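Local coordinates for plasmin and fibronectin-binding protein A (Streptococcus pneumoniae, PDB 4MR0) that acts as a surface adhesin and invasin of the bacterium, binding human fibronectin, plasmin, plasminogen and serum albumin, at residues G297-K302 with N373-G378; F394-K399 with V403-S408; A410-A415 with N436-A441. All blocks are in the same frame, centred on the assembly; numbering follows the deposited sequence.

Interaction 1: residues G297-K302 with N373-G378; sequences GQIISK and NMMYAG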
loop_
_atom_site.group_PDB
_atom_site.type_symbol
_atom_site.label_atom_id
_atom_site.label_comp_id
_atom_site.label_asym_id
_atom_site.label_seq_id
_atom_site.Cartn_x
_atom_site.Cartn_y
_atom_site.Cartn_z
ATOM N N GLY A 297 -3.360 -16.606 -0.011
ATOM C CA GLY A 297 -2.226 -16.256 0.826
ATOM C C GLY A 297 -1.185 -15.442 0.083
ATOM O O GLY A 297 -0.661 -14.458 0.604
ATOM N N GLN A 298 -0.895 -15.857 -1.146
ATOM C CA GLN A 298 0.084 -15.182 -1.986
ATOM C C GLN A 298 -0.483 -13.881 -2.556
ATOM O O GLN A 298 0.203 -12.861 -2.610
ATOM C CB GLN A 298 0.500 -16.109 -3.131
ATOM C CG GLN A 298 1.091 -17.437 -2.670
ATOM C CD GLN A 298 1.170 -18.466 -3.789
ATOM O OE1 GLN A 298 0.145 -18.937 -4.293
ATOM N NE2 GLN A 298 2.389 -18.819 -4.185
ATOM N N ILE A 299 -1.743 -13.926 -2.973
ATOM C CA ILE A 299 -2.406 -12.767 -3.557
ATOM C C ILE A 299 -2.412 -11.507 -2.688
ATOM O O ILE A 299 -1.964 -10.453 -3.127
ATOM C CB ILE A 299 -3.864 -13.114 -3.948
ATOM C CG1 ILE A 299 -3.865 -14.100 -5.122
ATOM C CG2 ILE A 299 -4.625 -11.855 -4.317
ATOM C CD1 ILE A 299 -5.252 -14.501 -5.588
ATOM N N ILE A 300 -2.918 -11.611 -1.464
ATOM C CA ILE A 300 -2.986 -10.448 -0.584
ATOM C C ILE A 300 -1.628 -9.944 -0.090
ATOM O O ILE A 300 -1.542 -8.904 0.555
ATOM C CB ILE A 300 -3.900 -10.723 0.631
ATOM C CG1 ILE A 300 -3.315 -11.842 1.495
ATOM C CG2 ILE A 300 -5.294 -11.101 0.146
ATOM C CD1 ILE A 300 -4.094 -12.102 2.775
ATOM N N SER A 301 -0.564 -10.674 -0.395
ATOM C CA SER A 301 0.765 -10.257 0.027
ATOM C C SER A 301 1.431 -9.450 -1.086
ATOM O O SER A 301 2.628 -9.171 -1.028
ATOM C CB SER A 301 1.627 -11.480 0.348
ATOM O OG SER A 301 1.931 -12.203 -0.834
ATOM N N LYS A 302 0.657 -9.071 -2.099
ATOM C CA LYS A 302 1.215 -8.314 -3.213
ATOM C C LYS A 302 0.734 -6.869 -3.318
ATOM O O LYS A 302 -0.116 -6.549 -4.151
ATOM C CB LYS A 302 0.938 -9.048 -4.530
ATOM C CG LYS A 302 1.713 -10.350 -4.677
ATOM C CD LYS A 302 3.198 -10.133 -4.402
ATOM C CE LYS A 302 4.022 -11.363 -4.743
ATOM N NZ LYS A 302 3.508 -12.583 -4.053
ATOM N N ASN A 373 -11.470 1.057 -6.524
ATOM C CA ASN A 373 -11.948 -0.323 -6.549
ATOM C C ASN A 373 -10.882 -1.404 -6.350
ATOM O O ASN A 373 -10.784 -2.334 -7.155
ATOM C CB ASN A 373 -12.711 -0.565 -7.870
ATOM C CG ASN A 373 -13.661 -1.750 -7.801
ATOM O OD1 ASN A 373 -14.391 -1.925 -6.818
ATOM N ND2 ASN A 373 -13.672 -2.565 -8.856
ATOM N N MET A 374 -10.090 -1.292 -5.284
ATOM C CA MET A 374 -9.065 -2.297 -4.992
ATOM C C MET A 374 -9.779 -3.589 -4.603
ATOM O O MET A 374 -10.891 -3.554 -4.079
ATOM C CB MET A 374 -8.168 -1.843 -3.836
ATOM C CG MET A 374 -6.829 -1.209 -4.260
ATOM S SD MET A 374 -6.861 0.319 -5.208
ATOM C CE MET A 374 -7.201 -0.327 -6.895
ATOM N N MET A 375 -9.141 -4.727 -4.859
ATOM C CA MET A 375 -9.735 -6.025 -4.550
ATOM C C MET A 375 -9.735 -6.363 -3.059
ATOM O O MET A 375 -10.655 -7.023 -2.566
ATOM C CB MET A 375 -9.001 -7.123 -5.330
ATOM C CG MET A 375 -9.500 -8.529 -5.052
ATOM S SD MET A 375 -8.537 -9.777 -5.962
ATOM C CE MET A 375 -7.348 -10.178 -4.790
ATOM N N TYR A 376 -8.721 -5.904 -2.335
ATOM C CA TYR A 376 -8.641 -6.222 -0.919
ATOM C C TYR A 376 -8.551 -5.022 0.010
ATOM O O TYR A 376 -9.203 -4.991 1.062
ATOM C CB TYR A 376 -7.450 -7.155 -0.678
ATOM C CG TYR A 376 -7.351 -7.690 0.732
ATOM C CD1 TYR A 376 -8.493 -8.075 1.434
ATOM C CD2 TYR A 376 -6.111 -7.850 1.353
ATOM C CE1 TYR A 376 -8.406 -8.606 2.715
ATOM C CE2 TYR A 376 -6.015 -8.384 2.636
ATOM C CZ TYR A 376 -7.165 -8.758 3.311
ATOM O OH TYR A 376 -7.080 -9.283 4.580
ATOM N N ALA A 377 -7.754 -4.033 -0.373
ATOM C CA ALA A 377 -7.594 -2.861 0.469
ATOM C C ALA A 377 -6.816 -1.753 -0.213
ATOM O O ALA A 377 -5.971 -2.007 -1.070
ATOM C CB ALA A 377 -6.884 -3.257 1.755
ATOM N N GLY A 378 -7.112 -0.516 0.168
ATOM C CA GLY A 378 -6.377 0.599 -0.389
ATOM C C GLY A 378 -5.076 0.673 0.394
ATOM O O GLY A 378 -3.988 0.861 -0.167
#

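Interaction 2: residues F394-K399 with V403-S408; sequences FDKKVK and VHYRES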
loop_
_atom_site.group_PDB
_atom_site.type_symbol
_atom_site.label_atom_id
_atom_site.label_comp_id
_atom_site.label_asym_id
_atom_site.label_seq_id
_atom_site.Cartn_x
_atom_site.Cartn_y
_atom_site.Cartn_z
ATOM N N PHE A 394 -11.556 6.316 -1.283
ATOM C CA PHE A 394 -11.576 4.867 -1.491
ATOM C C PHE A 394 -12.904 4.479 -2.115
ATOM O O PHE A 394 -13.948 4.585 -1.462
ATOM C CB PHE A 394 -11.450 4.105 -0.168
ATOM C CG PHE A 394 -10.207 4.418 0.621
ATOM C CD1 PHE A 394 -10.040 5.664 1.225
ATOM C CD2 PHE A 394 -9.234 3.436 0.820
ATOM C CE1 PHE A 394 -8.925 5.928 2.022
ATOM C CE2 PHE A 394 -8.118 3.682 1.610
ATOM C CZ PHE A 394 -7.958 4.930 2.218
ATOM N N ASP A 395 -12.875 4.031 -3.365
ATOM C CA ASP A 395 -14.104 3.617 -4.030
ATOM C C ASP A 395 -14.154 2.099 -4.127
ATOM O O ASP A 395 -13.126 1.441 -4.295
ATOM C CB ASP A 395 -14.198 4.220 -5.433
ATOM C CG ASP A 395 -14.414 5.726 -5.414
ATOM O OD1 ASP A 395 -15.214 6.212 -4.581
ATOM O OD2 ASP A 395 -13.799 6.425 -6.246
ATOM N N LYS A 396 -15.351 1.543 -4.003
ATOM C CA LYS A 396 -15.522 0.100 -4.096
ATOM C C LYS A 396 -16.840 -0.182 -4.786
ATOM O O LYS A 396 -17.907 0.187 -4.292
ATOM C CB LYS A 396 -15.504 -0.533 -2.703
ATOM C CG LYS A 396 -15.605 -2.053 -2.697
ATOM C CD LYS A 396 -14.438 -2.718 -3.414
ATOM C CE LYS A 396 -14.517 -4.237 -3.281
ATOM N NZ LYS A 396 -13.510 -4.941 -4.125
ATOM N N LYS A 397 -16.762 -0.821 -5.945
ATOM C CA LYS A 397 -17.950 -1.144 -6.718
ATOM C C LYS A 397 -18.449 -2.549 -6.400
ATOM O O LYS A 397 -17.832 -3.286 -5.626
ATOM C CB LYS A 397 -17.649 -1.027 -8.213
ATOM C CG LYS A 397 -17.270 0.376 -8.659
ATOM C CD LYS A 397 -17.171 0.461 -10.178
ATOM C CE LYS A 397 -15.847 -0.066 -10.707
ATOM N NZ LYS A 397 -14.847 1.037 -10.846
ATOM N N VAL A 398 -19.576 -2.918 -6.996
ATOM C CA VAL A 398 -20.132 -4.242 -6.775
ATOM C C VAL A 398 -19.366 -5.271 -7.600
ATOM O O VAL A 398 -18.693 -4.929 -8.574
ATOM C CB VAL A 398 -21.629 -4.294 -7.158
ATOM C CG1 VAL A 398 -22.427 -3.375 -6.245
ATOM C CG2 VAL A 398 -21.810 -3.882 -8.609
ATOM N N LYS A 399 -19.464 -6.528 -7.180
ATOM C CA LYS A 399 -18.810 -7.648 -7.845
ATOM C C LYS A 399 -18.992 -7.609 -9.363
ATOM O O LYS A 399 -18.045 -7.838 -10.119
ATOM C CB LYS A 399 -19.384 -8.951 -7.289
ATOM C CG LYS A 399 -18.965 -10.222 -8.008
ATOM C CD LYS A 399 -19.823 -11.383 -7.515
ATOM C CE LYS A 399 -19.504 -12.692 -8.225
ATOM N NZ LYS A 399 -18.176 -13.238 -7.832
ATOM N N VAL A 403 -13.292 -6.452 -12.207
ATOM C CA VAL A 403 -12.559 -7.509 -12.888
ATOM C C VAL A 403 -12.104 -8.472 -11.800
ATOM O O VAL A 403 -12.220 -9.689 -11.936
ATOM C CB VAL A 403 -11.321 -6.957 -13.624
ATOM C CG1 VAL A 403 -10.549 -8.095 -14.271
ATOM C CG2 VAL A 403 -11.750 -5.937 -14.667
ATOM N N HIS A 404 -11.592 -7.907 -10.714
ATOM C CA HIS A 404 -11.131 -8.691 -9.578
ATOM C C HIS A 404 -12.119 -8.521 -8.433
ATOM O O HIS A 404 -12.588 -7.415 -8.169
ATOM C CB HIS A 404 -9.745 -8.216 -9.136
ATOM C CG HIS A 404 -8.649 -8.583 -10.087
ATOM N ND1 HIS A 404 -7.467 -7.877 -10.168
ATOM C CD2 HIS A 404 -8.541 -9.599 -10.977
ATOM C CE1 HIS A 404 -6.679 -8.443 -11.065
ATOM N NE2 HIS A 404 -7.308 -9.490 -11.570
ATOM N N TYR A 405 -12.446 -9.621 -7.766
ATOM C CA TYR A 405 -13.364 -9.581 -6.636
ATOM C C TYR A 405 -12.975 -10.666 -5.651
ATOM O O TYR A 405 -12.701 -11.805 -6.041
ATOM C CB TYR A 405 -14.814 -9.795 -7.084
ATOM C CG TYR A 405 -15.811 -9.607 -5.957
ATOM C CD1 TYR A 405 -16.108 -8.331 -5.466
ATOM C CD2 TYR A 405 -16.417 -10.705 -5.347
ATOM C CE1 TYR A 405 -16.979 -8.156 -4.390
ATOM C CE2 TYR A 405 -17.292 -10.542 -4.271
ATOM C CZ TYR A 405 -17.566 -9.265 -3.796
ATOM O OH TYR A 405 -18.404 -9.107 -2.718
ATOM N N ARG A 406 -12.951 -10.308 -4.374
ATOM C CA ARG A 406 -12.584 -11.242 -3.319
ATOM C C ARG A 406 -13.817 -11.691 -2.534
ATOM O O ARG A 406 -14.429 -10.901 -1.812
ATOM C CB ARG A 406 -11.572 -10.570 -2.389
ATOM C CG ARG A 406 -10.985 -11.465 -1.322
ATOM C CD ARG A 406 -9.704 -10.852 -0.780
ATOM N NE ARG A 406 -9.016 -11.731 0.159
ATOM C CZ ARG A 406 -9.394 -11.932 1.416
ATOM N NH1 ARG A 406 -10.463 -11.317 1.909
ATOM N NH2 ARG A 406 -8.687 -12.746 2.188
ATOM N N GLU A 407 -14.178 -12.964 -2.685
ATOM C CA GLU A 407 -15.337 -13.534 -2.001
ATOM C C GLU A 407 -15.223 -13.419 -0.490
ATOM O O GLU A 407 -16.228 -13.301 0.207
ATOM C CB GLU A 407 -15.505 -15.014 -2.372
ATOM C CG GLU A 407 -15.952 -15.262 -3.804
ATOM C CD GLU A 407 -17.210 -14.490 -4.156
ATOM O OE1 GLU A 407 -18.126 -14.428 -3.308
ATOM O OE2 GLU A 407 -17.286 -13.952 -5.280
ATOM N N SER A 408 -13.992 -13.464 0.008
ATOM C CA SER A 408 -13.730 -13.379 1.438
ATOM C C SER A 408 -13.946 -11.965 1.976
ATOM O O SER A 408 -13.917 -11.743 3.187
ATOM C CB SER A 408 -12.301 -13.833 1.727
ATOM O OG SER A 408 -12.279 -14.850 2.715
HETATM O O HOH W 1 -12.006 -5.184 -6.833
HETATM O O HOH W 2 -13.193 -7.437 -3.535
#

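Interaction 3: residues A410-A415 with N436-A441; sequences AALVNA and NIFNIA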
loop_
_atom_site.group_PDB
_atom_site.type_symbol
_atom_site.label_atom_id
_atom_site.label_comp_id
_atom_site.label_asym_id
_atom_site.label_seq_id
_atom_site.Cartn_x
_atom_site.Cartn_y
_atom_site.Cartn_z
ATOM N N ALA A 410 -13.350 -7.496 1.874
ATOM C CA ALA A 410 -12.285 -6.503 1.824
ATOM C C ALA A 410 -12.425 -5.479 2.943
ATOM O O ALA A 410 -13.486 -5.344 3.549
ATOM C CB ALA A 410 -12.307 -5.797 0.475
ATOM N N ALA A 411 -11.334 -4.776 3.220
ATOM C CA ALA A 411 -11.305 -3.725 4.234
ATOM C C ALA A 411 -10.416 -2.651 3.607
ATOM O O ALA A 411 -9.201 -2.818 3.522
ATOM C CB ALA A 411 -10.698 -4.251 5.535
ATOM N N LEU A 412 -11.034 -1.560 3.155
ATOM C CA LEU A 412 -10.313 -0.485 2.478
ATOM C C LEU A 412 -9.097 0.050 3.233
ATOM O O LEU A 412 -8.058 0.319 2.635
ATOM C CB LEU A 412 -11.304 0.618 2.089
ATOM C CG LEU A 412 -12.390 0.007 1.175
ATOM C CD1 LEU A 412 -13.316 1.081 0.638
ATOM C CD2 LEU A 412 -11.728 -0.741 0.023
ATOM N N VAL A 413 -9.228 0.225 4.538
ATOM C CA VAL A 413 -8.098 0.629 5.360
ATOM C C VAL A 413 -8.050 -0.503 6.373
ATOM O O VAL A 413 -9.036 -0.770 7.060
ATOM C CB VAL A 413 -8.319 1.967 6.088
ATOM C CG1 VAL A 413 -7.196 2.188 7.085
ATOM C CG2 VAL A 413 -8.326 3.110 5.089
ATOM N N ASN A 414 -6.913 -1.182 6.460
ATOM C CA ASN A 414 -6.800 -2.311 7.370
ATOM C C ASN A 414 -5.450 -2.350 8.071
ATOM O O ASN A 414 -4.483 -2.890 7.534
ATOM C CB ASN A 414 -7.027 -3.606 6.574
ATOM C CG ASN A 414 -7.091 -4.843 7.453
ATOM O OD1 ASN A 414 -6.931 -4.771 8.668
ATOM N ND2 ASN A 414 -7.331 -5.998 6.827
ATOM N N ALA A 415 -5.378 -1.757 9.260
ATOM C CA ALA A 415 -4.143 -1.764 10.046
ATOM C C ALA A 415 -4.301 -2.951 10.978
ATOM O O ALA A 415 -5.005 -2.861 11.982
ATOM C CB ALA A 415 -4.011 -0.481 10.858
ATOM N N ASN A 436 -10.927 10.989 5.202
ATOM C CA ASN A 436 -10.947 10.172 3.990
ATOM C C ASN A 436 -12.404 9.976 3.577
ATOM O O ASN A 436 -13.300 10.006 4.422
ATOM C CB ASN A 436 -10.314 8.800 4.252
ATOM C CG ASN A 436 -8.859 8.895 4.657
ATOM O OD1 ASN A 436 -7.987 9.116 3.822
ATOM N ND2 ASN A 436 -8.593 8.742 5.948
ATOM N N ILE A 437 -12.641 9.774 2.286
ATOM C CA ILE A 437 -13.998 9.550 1.801
ATOM C C ILE A 437 -14.081 8.126 1.270
ATOM O O ILE A 437 -13.213 7.691 0.507
ATOM C CB ILE A 437 -14.380 10.507 0.648
ATOM C CG1 ILE A 437 -14.206 11.962 1.083
ATOM C CG2 ILE A 437 -15.833 10.261 0.228
ATOM C CD1 ILE A 437 -12.766 12.432 1.089
ATOM N N PHE A 438 -15.112 7.397 1.685
ATOM C CA PHE A 438 -15.307 6.028 1.218
ATOM C C PHE A 438 -16.659 5.923 0.513
ATOM O O PHE A 438 -17.682 6.350 1.056
ATOM C CB PHE A 438 -15.291 5.028 2.384
ATOM C CG PHE A 438 -14.037 5.060 3.221
ATOM C CD1 PHE A 438 -13.817 6.089 4.134
ATOM C CD2 PHE A 438 -13.091 4.047 3.113
ATOM C CE1 PHE A 438 -12.676 6.103 4.938
ATOM C CE2 PHE A 438 -11.946 4.050 3.912
ATOM C CZ PHE A 438 -11.736 5.080 4.824
ATOM N N ASN A 439 -16.655 5.369 -0.699
ATOM C CA ASN A 439 -17.883 5.164 -1.465
ATOM C C ASN A 439 -17.937 3.666 -1.701
ATOM O O ASN A 439 -17.246 3.141 -2.571
ATOM C CB ASN A 439 -17.827 5.925 -2.792
ATOM C CG ASN A 439 -17.712 7.421 -2.591
ATOM O OD1 ASN A 439 -18.549 8.031 -1.924
ATOM N ND2 ASN A 439 -16.670 8.021 -3.160
ATOM N N ILE A 440 -18.749 2.983 -0.903
ATOM C CA ILE A 440 -18.856 1.532 -0.973
ATOM C C ILE A 440 -20.194 1.012 -1.486
ATOM O O ILE A 440 -21.260 1.424 -1.021
ATOM C CB ILE A 440 -18.585 0.929 0.419
ATOM C CG1 ILE A 440 -17.194 1.365 0.898
ATOM C CG2 ILE A 440 -18.699 -0.586 0.370
ATOM C CD1 ILE A 440 -16.894 1.040 2.352
ATOM N N ALA A 441 -20.122 0.094 -2.445
ATOM C CA ALA A 441 -21.311 -0.509 -3.033
ATOM C C ALA A 441 -21.295 -2.015 -2.794
ATOM O O ALA A 441 -22.319 -2.680 -2.920
ATOM C CB ALA A 441 -21.366 -0.212 -4.527
#

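Interaction 1: residues G297-K302 with N373-G378
Ile299 and Ile300 pack on Met375 and Tyr376 in a small apolar contact with no hydrogen bond across it, where the short helix 296-299 leans against the loop that leads into strand 377-381. The ring of Tyr376 takes Ile300 over one face: CG2 of Ile300 stands 4.0 Å from the Tyr376 ring centroid, 27° off the ring normal, a CH-pi contact. CG2 and CB of Ile300 both lie nearest CD2 and CE2 of Tyr376. Beside this pair, the CE methyl of Met375 meets CG2 of Ile299 at 3.2 Å, closer than usual for two carbons, so their exact placement is doubtful. The Met375 chain is extended until its last torsion and ends in that methyl. A type I turn runs from Ile299 to Lys302, and in it O of Gln298 accepts from both Ser301 N and Ser301 OG, the latter at 2.6 Å. Val346 touches Ile299 and Met375, and Arg406 packs on Tyr376. Such a helical turn resting on the loop between two strands is an outer decoration of a parallel beta-helix, here on a loop that itself belongs to a PbH1 repeat.

Interaction 2: residues F394-K399 with V403-S408
Lys399 and Tyr405 carry this contact, with Lys396 as a lesser partner, in a loop that leaves strand 387-396 of the parallel beta-helix and returns toward strand 410-415. Lys399 lies across one face of the Tyr405 ring at about a right angle. Its CB sits over the ring centre, 3.6 Å from the Tyr405 centroid and only 4° off the normal, a well-centred CH-pi contact. CA of Lys399 meets CD1 of Tyr405 at 3.7 Å, while CG of Lys399 lies over the CD2 side. With CG anti to the backbone N (chi1 171°) and the next two torsions also extended, the lysine chain passes over that side and off the ring; the final bend at chi4 then delivers NZ to Glu407. The CD carbon of Glu407 lies at the edge of the Tyr405 ring, in its plane, so the tyrosine is bordered by both members of the salt bridge. The Tyr405 hydroxyl is hydrogen-bonded to Asp442, which probably helps to hold the ring in place.

Lys396 works differently. Its ammonium, 4.5 Å from CD1 of Tyr405, has a direct hydrogen bond to Met374 O and otherwise reaches residues 403-408 through water. One water takes a 2.6 Å bond from NZ of Lys396 and a second bond from N of Arg406; another, bound only weakly by NZ, donates to O of His404 at 2.7 Å. The lysine thus ties the loop's inner backbone to the coil, while Lys399 and Glu407 close its exposed outer side. There NZ of Lys399 donates to OE2 of Glu407 over 2.8 Å, meeting that oxygen nearly along its C-O axis.

Interaction 3: residues A410-A415 with N436-A441
The ring of Phe438 stacks with Phe394 of the preceding coil and takes Leu412 and Val413 at its edge. CG2 of Val413 lies in the ring plane 3.9 Å from CE2 of Phe438, approaching at about a right angle. CB of Leu412 lies at the edge as well, and its CD1 comes to 3.9 Å from CD2 of Phe438, the two side chains sliding past each other in opposite directions. Leu412 then meets Ile440 tip to tip: CD1 of the leucine is 3.9 Å from CG1 of Ile440 and about as far from its CD1. With CG anti to the carbonyl carbon (chi1 -58°) and chi2 extended, CD1 of Leu412 touches both Phe438 and Ile440. All four touching residues are buried, and every contact is between carbons. The chain turns a corner at Leu412 and Val413, and these two side chains point across the interior to the strand 437-440. Ile448 and Ile471 also touch Phe438, and Phe394 touches both Leu412 and Val413. Side chains of successive coils meeting in the interior, with aromatic rings stacked from one coil to the next, are characteristic of the hydrophobic interior of a parallel beta-helix.

How the interactions relate
Interaction 3 is the core contact, wholly buried and apolar, packing a corner of one coil on a strand of the next. Interactions 1 and 2 are only partly buried and belong to the outer decoration of the beta-helix: interaction 1 leans a helical turn on the coil with carbon contacts alone, whereas interaction 2, the most solvent-facing, adds a salt bridge and water bridges to its ring contact. The three join through strands and the loops next to them. Asn373 and Lys397 link interactions 1 and 2 by a hydrogen bond; Gly378 and Leu412 pair neighbouring strands of interactions 1 and 3; Phe394 pairs with Ile437, so strand 387-396 serves both the loop of interaction 2 and, through Phe394, the interior of interaction 3.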